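Local coordinates for protein acetaldehyde dehydrogenase (Acetylating) (Geobacillus thermoglucosidasius, PDB 5J78) that probably catalyses the NAD- and coenzyme A-dependent interconversion of acetaldehyde and acetyl-CoA, on an aldehyde dehydrogenase fold, at residues D102-N105 against S106-V110; Y371-G375 against M376-S380; D453-T456 against V457-F461. One frame throughout, in Å; residues are numbered along the deposited sequence.

Contact 1 of 3, residues D102-N105 against S106-V110; sequences DVYN and SIKDV
Tyr104 and Lys108 meet side chain to side chain in a local i to i+4 contact at the C-terminal end of helix 89-107 of the aldehyde dehydrogenase fold, where the last turn of the helix runs into a type I beta turn from Ile107 to Val110. The helix is packed between helix 55-84, which the Tyr104 ring touches, and helix 143-156, which receives Val103 and Ile107; two branched aliphatic residues suit that buried side, while Asn105 and Asp109 are exposed. At the helix end the carbonyl of Tyr104 accepts two backbone donors: Lys108 N lies 2.9 Å and Ile107 N 3.1 Å from Tyr104 O, an i to i+3 bond beside the i to i+4 bond. Ser106 uses its small hydroxyl to bond back to the helix: OG sits between the backbone N and the carbonyl carbon (chi1 78°), which brings it to 2.8 Å from Val103 O.

Lys108 then lies across the tyrosine at about a right angle. Its CB stands over one ring face in a CH-pi contact, 4.0 Å from the centroid of the Tyr104 ring, and CD lies on the same side but outward of the ring, 3.5 Å from Tyr104 CE2. Lysine suits this place because its long aliphatic stem can line an aromatic face while its amine travels on to a polar partner. A water carries the backbone path past the helix end, donating to Asn105 O and accepting from Asp109 N. With the chain bent at chi4 (-113°), Lys108 NZ donates a hydrogen bond of 2.9 Å to Asn105 OD1, reaching it from above the amide plane and not on a lone pair.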
ATOM      1  N   ASP A 102     -21.308  35.019  14.119  1.00 18.99           N
ATOM      2  CA  ASP A 102     -21.562  35.047  12.669  1.00 15.98           C
ATOM      3  C   ASP A 102     -22.028  33.684  12.109  1.00 15.46           C
ATOM      4  O   ASP A 102     -22.978  33.622  11.332  1.00 18.92           O
ATOM      5  CB  ASP A 102     -20.315  35.506  11.914  1.00 16.17           C
ATOM      6  CG  ASP A 102     -19.899  36.927  12.282  1.00 26.72           C
ATOM      7  OD1 ASP A 102     -19.839  37.252  13.486  1.00 29.24           O
ATOM      8  OD2 ASP A 102     -19.656  37.725  11.363  1.00 23.08           O
ATOM      9  N   VAL A 103     -21.370  32.610  12.513  1.00 14.89           N
ATOM     10  CA  VAL A 103     -21.738  31.278  12.046  1.00 16.52           C
ATOM     11  C   VAL A 103     -23.092  30.875  12.609  1.00 20.48           C
ATOM     12  O   VAL A 103     -23.955  30.389  11.883  1.00 19.15           O
ATOM     13  CB  VAL A 103     -20.679  30.229  12.426  1.00 16.28           C
ATOM     14  CG1 VAL A 103     -21.175  28.831  12.161  1.00 12.42           C
ATOM     15  CG2 VAL A 103     -19.388  30.489  11.677  1.00 23.46           C
ATOM     16  N   TYR A 104     -23.285  31.084  13.901  1.00 20.67           N
ATOM     17  CA  TYR A 104     -24.562  30.804  14.523  1.00 18.69           C
ATOM     18  C   TYR A 104     -25.716  31.520  13.814  1.00 21.19           C
ATOM     19  O   TYR A 104     -26.735  30.907  13.459  1.00 16.55           O
ATOM     20  CB  TYR A 104     -24.542  31.216  15.989  1.00 25.84           C
ATOM     21  CG  TYR A 104     -25.904  31.070  16.602  1.00 21.32           C
ATOM     22  CD1 TYR A 104     -26.430  29.821  16.845  1.00 19.85           C
ATOM     23  CD2 TYR A 104     -26.665  32.184  16.925  1.00 18.20           C
ATOM     24  CE1 TYR A 104     -27.697  29.665  17.399  1.00 26.50           C
ATOM     25  CE2 TYR A 104     -27.920  32.054  17.476  1.00 26.87           C
ATOM     26  CZ  TYR A 104     -28.433  30.787  17.716  1.00 34.59           C
ATOM     27  OH  TYR A 104     -29.686  30.653  18.260  1.00 26.15           O
ATOM     28  N   ASN A 105     -25.562  32.822  13.624  1.00 15.77           N
ATOM     29  CA  ASN A 105     -26.613  33.617  13.005  1.00 26.78           C
ATOM     30  C   ASN A 105     -26.929  33.154  11.579  1.00 26.44           C
ATOM     31  O   ASN A 105     -28.071  33.227  11.161  1.00 23.83           O
ATOM     32  CB  ASN A 105     -26.216  35.105  13.028  1.00 18.55           C
ATOM     33  CG  ASN A 105     -26.367  35.719  14.415  1.00 22.43           C
ATOM     34  OD1 ASN A 105     -27.158  35.244  15.242  1.00 22.44           O
ATOM     35  ND2 ASN A 105     -25.626  36.781  14.670  1.00 22.95           N
ATOM     36  N   SER A 106     -25.932  32.644  10.855  1.00 19.65           N
ATOM     37  CA  SER A 106     -26.138  32.196   9.479  1.00 21.31           C
ATOM     38  C   SER A 106     -26.808  30.816   9.365  1.00 17.89           C
ATOM     39  O   SER A 106     -27.192  30.418   8.281  1.00 23.20           O
ATOM     40  CB  SER A 106     -24.809  32.139   8.733  1.00 26.36           C
ATOM     41  OG  SER A 106     -24.099  30.981   9.113  1.00 23.33           O
ATOM     42  N   ILE A 107     -26.926  30.078  10.464  1.00 22.28           N
ATOM     43  CA  ILE A 107     -27.498  28.743  10.394  1.00 18.46           C
ATOM     44  C   ILE A 107     -28.735  28.585  11.276  1.00 24.58           C
ATOM     45  O   ILE A 107     -29.497  27.636  11.103  1.00 18.51           O
ATOM     46  CB  ILE A 107     -26.447  27.637  10.781  1.00 21.27           C
ATOM     47  CG1 ILE A 107     -26.067  27.690  12.269  1.00 21.16           C
ATOM     48  CG2 ILE A 107     -25.209  27.763   9.894  1.00 20.56           C
ATOM     49  CD1 ILE A 107     -25.182  26.521  12.747  1.00 13.91           C
ATOM     50  N   LYS A 108     -28.949  29.511  12.207  1.00 20.10           N
ATOM     51  CA  LYS A 108     -29.983  29.309  13.217  1.00 23.39           C
ATOM     52  C   LYS A 108     -31.396  29.230  12.624  1.00 26.27           C
ATOM     53  O   LYS A 108     -32.246  28.548  13.175  1.00 23.10           O
ATOM     54  CB  LYS A 108     -29.934  30.411  14.278  1.00 23.57           C
ATOM     55  CG  LYS A 108     -30.267  31.806  13.773  1.00 30.67           C
ATOM     56  CD  LYS A 108     -30.225  32.818  14.916  1.00 34.89           C
ATOM     57  CE  LYS A 108     -30.905  34.133  14.557  1.00 37.59           C
ATOM     58  NZ  LYS A 108     -29.923  35.233  14.480  1.00 50.90           N
ATOM     59  N   ASP A 109     -31.642  29.909  11.506  1.00 22.98           N
ATOM     60  CA  ASP A 109     -32.958  29.849  10.866  1.00 23.23           C
ATOM     61  C   ASP A 109     -33.030  28.852   9.685  1.00 27.15           C
ATOM     62  O   ASP A 109     -34.028  28.804   8.983  1.00 21.32           O
ATOM     63  CB  ASP A 109     -33.373  31.246  10.394  1.00 23.50           C
ATOM     64  CG  ASP A 109     -33.535  32.234  11.559  1.00 29.25           C
ATOM     65  OD1 ASP A 109     -33.944  31.802  12.663  1.00 29.63           O
ATOM     66  OD2 ASP A 109     -33.235  33.432  11.376  1.00 53.00           O
ATOM     67  N   VAL A 110     -32.004  28.036   9.477  1.00 20.71           N
ATOM     68  CA  VAL A 110     -32.064  27.041   8.405  1.00 17.73           C
ATOM     69  C   VAL A 110     -32.919  25.841   8.835  1.00 22.61           C
ATOM     70  O   VAL A 110     -32.778  25.302   9.936  1.00 19.86           O
ATOM     71  CB  VAL A 110     -30.657  26.561   7.981  1.00 27.84           C
ATOM     72  CG1 VAL A 110     -30.759  25.385   6.998  1.00 19.27           C
ATOM     73  CG2 VAL A 110     -29.867  27.701   7.343  1.00 19.29           C
TER
HETATM   74  O   HOH W   1     -30.030  31.316   9.593  1.00 27.68           O

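Contact 2 of 3, residues Y371-G375 against M376-S380; sequences YIVKG and MEEAS. Unlike the reference sequence in segment 371-375: Ile372 (reference Thr).
In Glu378 a chi1 of 178° turns CG away from the backbone N, and the chain stays extended beyond it (chi2 172°), so that its carboxylate reaches back from the first turn of helix 376-388 to the residue just past strand 367-373. There OE2 accepts the backbone N-H of Lys374, with 2.6 Å between Lys374 N and Glu378 OE2 and an N-H...O angle of 155°; the donor lies nearly on the carboxylate C-O axis. A glutamate fits because its length just spans the turn. On the way its CG passes 3.8 Å from Val373 CB, and the valine, compact and beta-branched as strands readily accept, also turns CG2 to Ala379 CB at 4.1 Å. The small methyl of the alanine suits its buried place between Val373, Tyr247 and Tyr409.

Gly375 occupies the N-cap position. Its carbonyl starts the helical ladder, with Ala379 N 3.0 Å from Gly375 O. The next carbonyl, Met376 O, takes both N and OG of Ser380 from opposite faces of its plane. The bent Lys374 chain curls round OE2, CD coming to 3.3 Å from Glu378 OE2, while its NZ stays 4.1 Å from that oxygen, beyond a salt bridge. Were Glu378 an alanine, the Lys374 N-H would probably lose this acceptor and a gap would open beside Val373.

The connection is a strand-to-helix turn of the parallel alpha/beta sheet. The carboxylate joins the first helical turn to the turn residue Lys374, and both the helix N-terminus and the nearby lysine amine may favour its negative charge.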
ATOM      1  N   TYR A 371       4.622  44.375  -4.827  1.00 24.69           N
ATOM      2  CA  TYR A 371       4.929  44.361  -6.259  1.00 23.37           C
ATOM      3  C   TYR A 371       4.379  45.607  -6.912  1.00 27.48           C
ATOM      4  O   TYR A 371       3.223  45.989  -6.687  1.00 29.50           O
ATOM      5  CB  TYR A 371       4.344  43.132  -6.965  1.00 27.21           C
ATOM      6  CG  TYR A 371       4.930  41.799  -6.567  1.00 23.43           C
ATOM      7  CD1 TYR A 371       4.452  41.112  -5.457  1.00 21.45           C
ATOM      8  CD2 TYR A 371       5.929  41.206  -7.322  1.00 27.83           C
ATOM      9  CE1 TYR A 371       4.976  39.873  -5.098  1.00 21.02           C
ATOM     10  CE2 TYR A 371       6.458  39.973  -6.976  1.00 23.57           C
ATOM     11  CZ  TYR A 371       5.977  39.311  -5.861  1.00 25.21           C
ATOM     12  OH  TYR A 371       6.507  38.088  -5.504  1.00 26.24           O
ATOM     13  N   ILE A 372       5.222  46.217  -7.739  1.00 24.23           N
ATOM     14  CA  ILE A 372       4.849  47.363  -8.568  1.00 40.40           C
ATOM     15  C   ILE A 372       4.368  46.885  -9.930  1.00 27.09           C
ATOM     16  O   ILE A 372       5.026  46.059 -10.560  1.00 26.74           O
ATOM     17  CB  ILE A 372       6.038  48.330  -8.818  1.00 30.52           C
ATOM     18  CG1 ILE A 372       7.030  48.348  -7.648  1.00 43.58           C
ATOM     19  CG2 ILE A 372       5.522  49.739  -9.135  1.00 35.53           C
ATOM     20  CD1 ILE A 372       6.496  48.955  -6.437  1.00 36.80           C
ATOM     21  N   VAL A 373       3.247  47.414 -10.398  1.00 25.30           N
ATOM     22  CA  VAL A 373       2.726  47.010 -11.701  1.00 32.38           C
ATOM     23  C   VAL A 373       2.307  48.246 -12.456  1.00 33.99           C
ATOM     24  O   VAL A 373       2.012  49.271 -11.845  1.00 31.30           O
ATOM     25  CB  VAL A 373       1.533  46.035 -11.580  1.00 32.44           C
ATOM     26  CG1 VAL A 373       1.916  44.845 -10.723  1.00 36.67           C
ATOM     27  CG2 VAL A 373       0.290  46.734 -11.026  1.00 25.93           C
ATOM     28  N   LYS A 374       2.275  48.149 -13.783  1.00 44.20           N
ATOM     29  CA  LYS A 374       1.947  49.304 -14.622  1.00 36.95           C
ATOM     30  C   LYS A 374       0.439  49.510 -14.697  1.00 47.46           C
ATOM     31  O   LYS A 374      -0.046  50.647 -14.646  1.00 48.49           O
ATOM     32  CB  LYS A 374       2.539  49.131 -16.015  1.00 33.10           C
ATOM     33  CG  LYS A 374       3.979  49.628 -16.168  1.00 54.63           C
ATOM     34  CD  LYS A 374       4.995  48.482 -16.169  1.00 57.27           C
ATOM     35  CE  LYS A 374       4.795  47.536 -17.361  1.00 62.10           C
ATOM     36  NZ  LYS A 374       6.038  46.778 -17.718  1.00 70.66           N
ATOM     37  N   GLY A 375      -0.300  48.408 -14.801  1.00 36.26           N
ATOM     38  CA  GLY A 375      -1.748  48.465 -14.786  1.00 39.66           C
ATOM     39  C   GLY A 375      -2.397  47.138 -14.424  1.00 40.11           C
ATOM     40  O   GLY A 375      -1.737  46.207 -13.954  1.00 32.64           O
ATOM     41  N   MET A 376      -3.703  47.081 -14.657  1.00 34.46           N
ATOM     42  CA  MET A 376      -4.538  45.911 -14.399  1.00 33.46           C
ATOM     43  C   MET A 376      -4.088  44.637 -15.089  1.00 36.81           C
ATOM     44  O   MET A 376      -4.138  43.557 -14.501  1.00 35.13           O
ATOM     45  CB  MET A 376      -5.965  46.224 -14.830  1.00 42.19           C
ATOM     46  CG  MET A 376      -6.803  45.017 -15.204  1.00 45.19           C
ATOM     47  SD  MET A 376      -8.531  45.491 -15.395  1.00 50.07           S
ATOM     48  CE  MET A 376      -8.487  46.674 -16.748  1.00 65.34           C
ATOM     49  N   GLU A 377      -3.682  44.744 -16.347  1.00 41.80           N
ATOM     50  CA  GLU A 377      -3.248  43.557 -17.080  1.00 34.26           C
ATOM     51  C   GLU A 377      -2.002  42.944 -16.454  1.00 38.92           C
ATOM     52  O   GLU A 377      -1.921  41.730 -16.304  1.00 29.73           O
ATOM     53  CB  GLU A 377      -2.973  43.880 -18.548  1.00 50.25           C
ATOM     54  CG  GLU A 377      -2.420  42.691 -19.335  1.00 62.97           C
ATOM     55  CD  GLU A 377      -2.140  43.023 -20.789  1.00106.03           C
ATOM     56  OE1 GLU A 377      -2.225  44.216 -21.160  1.00100.33           O
ATOM     57  OE2 GLU A 377      -1.834  42.085 -21.559  1.00109.57           O
ATOM     58  N   GLU A 378      -1.024  43.773 -16.103  1.00 35.84           N
ATOM     59  CA  GLU A 378       0.180  43.259 -15.450  1.00 38.58           C
ATOM     60  C   GLU A 378      -0.160  42.694 -14.068  1.00 26.97           C
ATOM     61  O   GLU A 378       0.416  41.689 -13.640  1.00 32.93           O
ATOM     62  CB  GLU A 378       1.256  44.346 -15.305  1.00 43.57           C
ATOM     63  CG  GLU A 378       2.504  43.835 -14.571  1.00 38.85           C
ATOM     64  CD  GLU A 378       3.660  44.813 -14.580  1.00 42.52           C
ATOM     65  OE1 GLU A 378       4.815  44.350 -14.499  1.00 39.55           O
ATOM     66  OE2 GLU A 378       3.418  46.036 -14.656  1.00 54.14           O
ATOM     67  N   ALA A 379      -1.079  43.362 -13.376  1.00 27.95           N
ATOM     68  CA  ALA A 379      -1.592  42.887 -12.093  1.00 36.56           C
ATOM     69  C   ALA A 379      -2.207  41.469 -12.215  1.00 29.79           C
ATOM     70  O   ALA A 379      -1.941  40.596 -11.393  1.00 26.66           O
ATOM     71  CB  ALA A 379      -2.617  43.882 -11.545  1.00 25.56           C
ATOM     72  N   SER A 380      -2.997  41.232 -13.256  1.00 33.72           N
ATOM     73  CA  SER A 380      -3.603  39.913 -13.455  1.00 28.49           C
ATOM     74  C   SER A 380      -2.585  38.807 -13.694  1.00 32.72           C
ATOM     75  O   SER A 380      -2.707  37.708 -13.157  1.00 33.21           O
ATOM     76  CB  SER A 380      -4.570  39.947 -14.629  1.00 19.44           C
ATOM     77  OG  SER A 380      -5.692  40.759 -14.336  1.00 28.67           O
TER

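Contact 3 of 3, residues D453-T456 against V457-F461; sequences DNVT and VTHLF
Thr456 and His459 join through the backbone where an extended run, residues 453-456, folds into a short 3-10 segment, 457-459. The 3-10 turn is closed by His459 N bonding to Thr456 O at 3.0 Å; a second turn follows as Leu460 N bonds to Val457 O.

The histidine ring folds back over the extended part. With CG beside the backbone N and anti to the carbonyl carbon (chi1 -64°), the ring lies along the chain and uses both of its nitrogens. ND1 accepts the backbone N-H of Thr456, with 3.0 Å from Thr456 N to His459 ND1 and an N-H...N angle of 155°. At the far end NE2 donates to the carboxylate, His459 NE2 standing 3.0 Å from Asp453 OD2. That oxygen lies in the ring plane and offers its anti lone pair, while the carboxylate is turned 56° from the ring. These two bonds fix the flip of the imidazole, and histidine suits the place because it can accept at one nitrogen and donate at the other.

Val455 comes alongside obliquely, its CG1 4.0 Å from His459 ND1. The CG2 of Thr456 lies 3.7 Å from Thr458 OG1, while the threonine side chain also touches Ile107 of helix 89-107. The other carboxylate oxygen of Asp453, OD1, forms a salt bridge with Arg465 of the second subunit, so one aspartate serves both the loop and the subunit interface. His459 and Asp453 thus make a His-carboxylate hydrogen bond within the loop that leads into strand 461-468.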
ATOM      1  N   ASP A 453     -17.267  26.331  -2.242  1.00 17.34           N
ATOM      2  CA  ASP A 453     -18.070  27.006  -1.234  1.00 22.62           C
ATOM      3  C   ASP A 453     -17.332  27.192   0.075  1.00 19.24           C
ATOM      4  O   ASP A 453     -16.448  26.410   0.417  1.00 18.70           O
ATOM      5  CB  ASP A 453     -19.332  26.207  -0.917  1.00 20.57           C
ATOM      6  CG  ASP A 453     -20.255  26.056  -2.100  1.00 17.13           C
ATOM      7  OD1 ASP A 453     -20.057  26.737  -3.140  1.00 18.61           O
ATOM      8  OD2 ASP A 453     -21.204  25.251  -1.958  1.00 18.33           O
ATOM      9  N   ASN A 454     -17.750  28.211   0.816  1.00 20.43           N
ATOM     10  CA  ASN A 454     -17.548  28.246   2.250  1.00 17.45           C
ATOM     11  C   ASN A 454     -18.465  27.157   2.804  1.00 17.83           C
ATOM     12  O   ASN A 454     -19.689  27.214   2.640  1.00 17.29           O
ATOM     13  CB  ASN A 454     -17.886  29.627   2.844  1.00 18.61           C
ATOM     14  CG  ASN A 454     -16.812  30.673   2.570  1.00 22.69           C
ATOM     15  OD1 ASN A 454     -16.092  30.588   1.582  1.00 16.69           O
ATOM     16  ND2 ASN A 454     -16.695  31.663   3.465  1.00 16.97           N
ATOM     17  N   VAL A 455     -17.865  26.152   3.432  1.00 13.96           N
ATOM     18  CA  VAL A 455     -18.605  25.023   3.962  1.00 21.62           C
ATOM     19  C   VAL A 455     -19.459  25.461   5.135  1.00 27.24           C
ATOM     20  O   VAL A 455     -18.999  26.212   5.995  1.00 13.99           O
ATOM     21  CB  VAL A 455     -17.652  23.888   4.398  1.00 17.72           C
ATOM     22  CG1 VAL A 455     -18.416  22.760   5.107  1.00 17.23           C
ATOM     23  CG2 VAL A 455     -16.893  23.361   3.186  1.00 20.48           C
ATOM     24  N   THR A 456     -20.692  24.965   5.169  1.00 15.08           N
ATOM     25  CA  THR A 456     -21.671  25.407   6.147  1.00 16.41           C
ATOM     26  C   THR A 456     -22.685  24.265   6.361  1.00 19.39           C
ATOM     27  O   THR A 456     -22.438  23.116   5.943  1.00 15.27           O
ATOM     28  CB  THR A 456     -22.340  26.759   5.700  1.00 15.03           C
ATOM     29  OG1 THR A 456     -23.288  27.186   6.678  1.00 16.43           O
ATOM     30  CG2 THR A 456     -23.033  26.637   4.350  1.00 18.65           C
ATOM     31  N   VAL A 457     -23.786  24.539   7.058  1.00 15.92           N
ATOM     32  CA  VAL A 457     -24.709  23.463   7.480  1.00 16.08           C
ATOM     33  C   VAL A 457     -25.340  22.642   6.308  1.00 18.46           C
ATOM     34  O   VAL A 457     -25.619  21.447   6.452  1.00 14.21           O
ATOM     35  CB  VAL A 457     -25.840  24.048   8.357  1.00 14.14           C
ATOM     36  CG1 VAL A 457     -26.731  24.993   7.555  1.00 18.76           C
ATOM     37  CG2 VAL A 457     -26.657  22.952   9.010  1.00 13.86           C
ATOM     38  N   THR A 458     -25.530  23.270   5.156  1.00 12.84           N
ATOM     39  CA  THR A 458     -26.151  22.608   4.029  1.00 19.97           C
ATOM     40  C   THR A 458     -25.219  21.560   3.412  1.00 24.41           C
ATOM     41  O   THR A 458     -25.662  20.718   2.638  1.00 19.44           O
ATOM     42  CB  THR A 458     -26.584  23.617   2.972  1.00 21.89           C
ATOM     43  OG1 THR A 458     -25.461  24.415   2.556  1.00 22.39           O
ATOM     44  CG2 THR A 458     -27.654  24.531   3.556  1.00 17.83           C
ATOM     45  N   HIS A 459     -23.937  21.589   3.771  1.00 15.82           N
ATOM     46  CA  HIS A 459     -23.007  20.561   3.301  1.00 18.69           C
ATOM     47  C   HIS A 459     -23.052  19.301   4.173  1.00 23.45           C
ATOM     48  O   HIS A 459     -22.478  18.266   3.803  1.00 21.46           O
ATOM     49  CB  HIS A 459     -21.578  21.124   3.233  1.00 12.73           C
ATOM     50  CG  HIS A 459     -21.432  22.236   2.242  1.00 23.26           C
ATOM     51  ND1 HIS A 459     -21.449  23.566   2.605  1.00 19.85           N
ATOM     52  CD2 HIS A 459     -21.334  22.217   0.889  1.00 18.36           C
ATOM     53  CE1 HIS A 459     -21.339  24.319   1.526  1.00 20.84           C
ATOM     54  NE2 HIS A 459     -21.258  23.525   0.471  1.00 21.18           N
ATOM     55  N   LEU A 460     -23.761  19.371   5.301  1.00 12.18           N
ATOM     56  CA  LEU A 460     -23.808  18.245   6.237  1.00 14.42           C
ATOM     57  C   LEU A 460     -25.174  17.562   6.391  1.00 14.70           C
ATOM     58  O   LEU A 460     -25.386  16.836   7.362  1.00 15.22           O
ATOM     59  CB  LEU A 460     -23.311  18.715   7.613  1.00 12.66           C
ATOM     60  CG  LEU A 460     -21.872  19.213   7.598  1.00 15.95           C
ATOM     61  CD1 LEU A 460     -21.439  19.600   9.019  1.00 24.72           C
ATOM     62  CD2 LEU A 460     -20.919  18.189   7.022  1.00 13.79           C
ATOM     63  N   PHE A 461     -26.092  17.778   5.451  1.00 13.21           N
ATOM     64  CA  PHE A 461     -27.218  16.864   5.288  1.00 19.91           C
ATOM     65  C   PHE A 461     -27.490  16.657   3.812  1.00 18.06           C
ATOM     66  O   PHE A 461     -27.264  17.539   2.987  1.00 19.12           O
ATOM     67  CB  PHE A 461     -28.493  17.332   6.013  1.00 15.07           C
ATOM     68  CG  PHE A 461     -29.028  18.682   5.559  1.00 16.62           C
ATOM     69  CD1 PHE A 461     -28.534  19.867   6.087  1.00 25.29           C
ATOM     70  CD2 PHE A 461     -30.056  18.760   4.635  1.00 19.86           C
ATOM     71  CE1 PHE A 461     -29.048  21.121   5.664  1.00 18.53           C
ATOM     72  CE2 PHE A 461     -30.568  19.991   4.221  1.00 17.22           C
ATOM     73  CZ  PHE A 461     -30.064  21.166   4.724  1.00 18.36           C
TER

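Contacts 1 and 3 are neighbours, their centres 12 Å apart, although some 350 residues separate them in sequence. They touch through the aliphatic side of the helix end: Ile107 CG2 lies 3.8 Å from Thr456 OG1 and 3.9 Å from Val457 CG1. Both also pack against helix 143-156, so one helix backs the pair, and a glycerol, probably from the crystallisation liquor, lies near each of Asp102 and His459. Contact 2 stands apart, its centre about 39 Å from that of contact 1 and 36 Å from that of contact 3, at the C-terminal end of strand 367-373, an inner strand of the parallel sheet. Cys273, modified to 3-sulfinoalanine, lies in none of the segments.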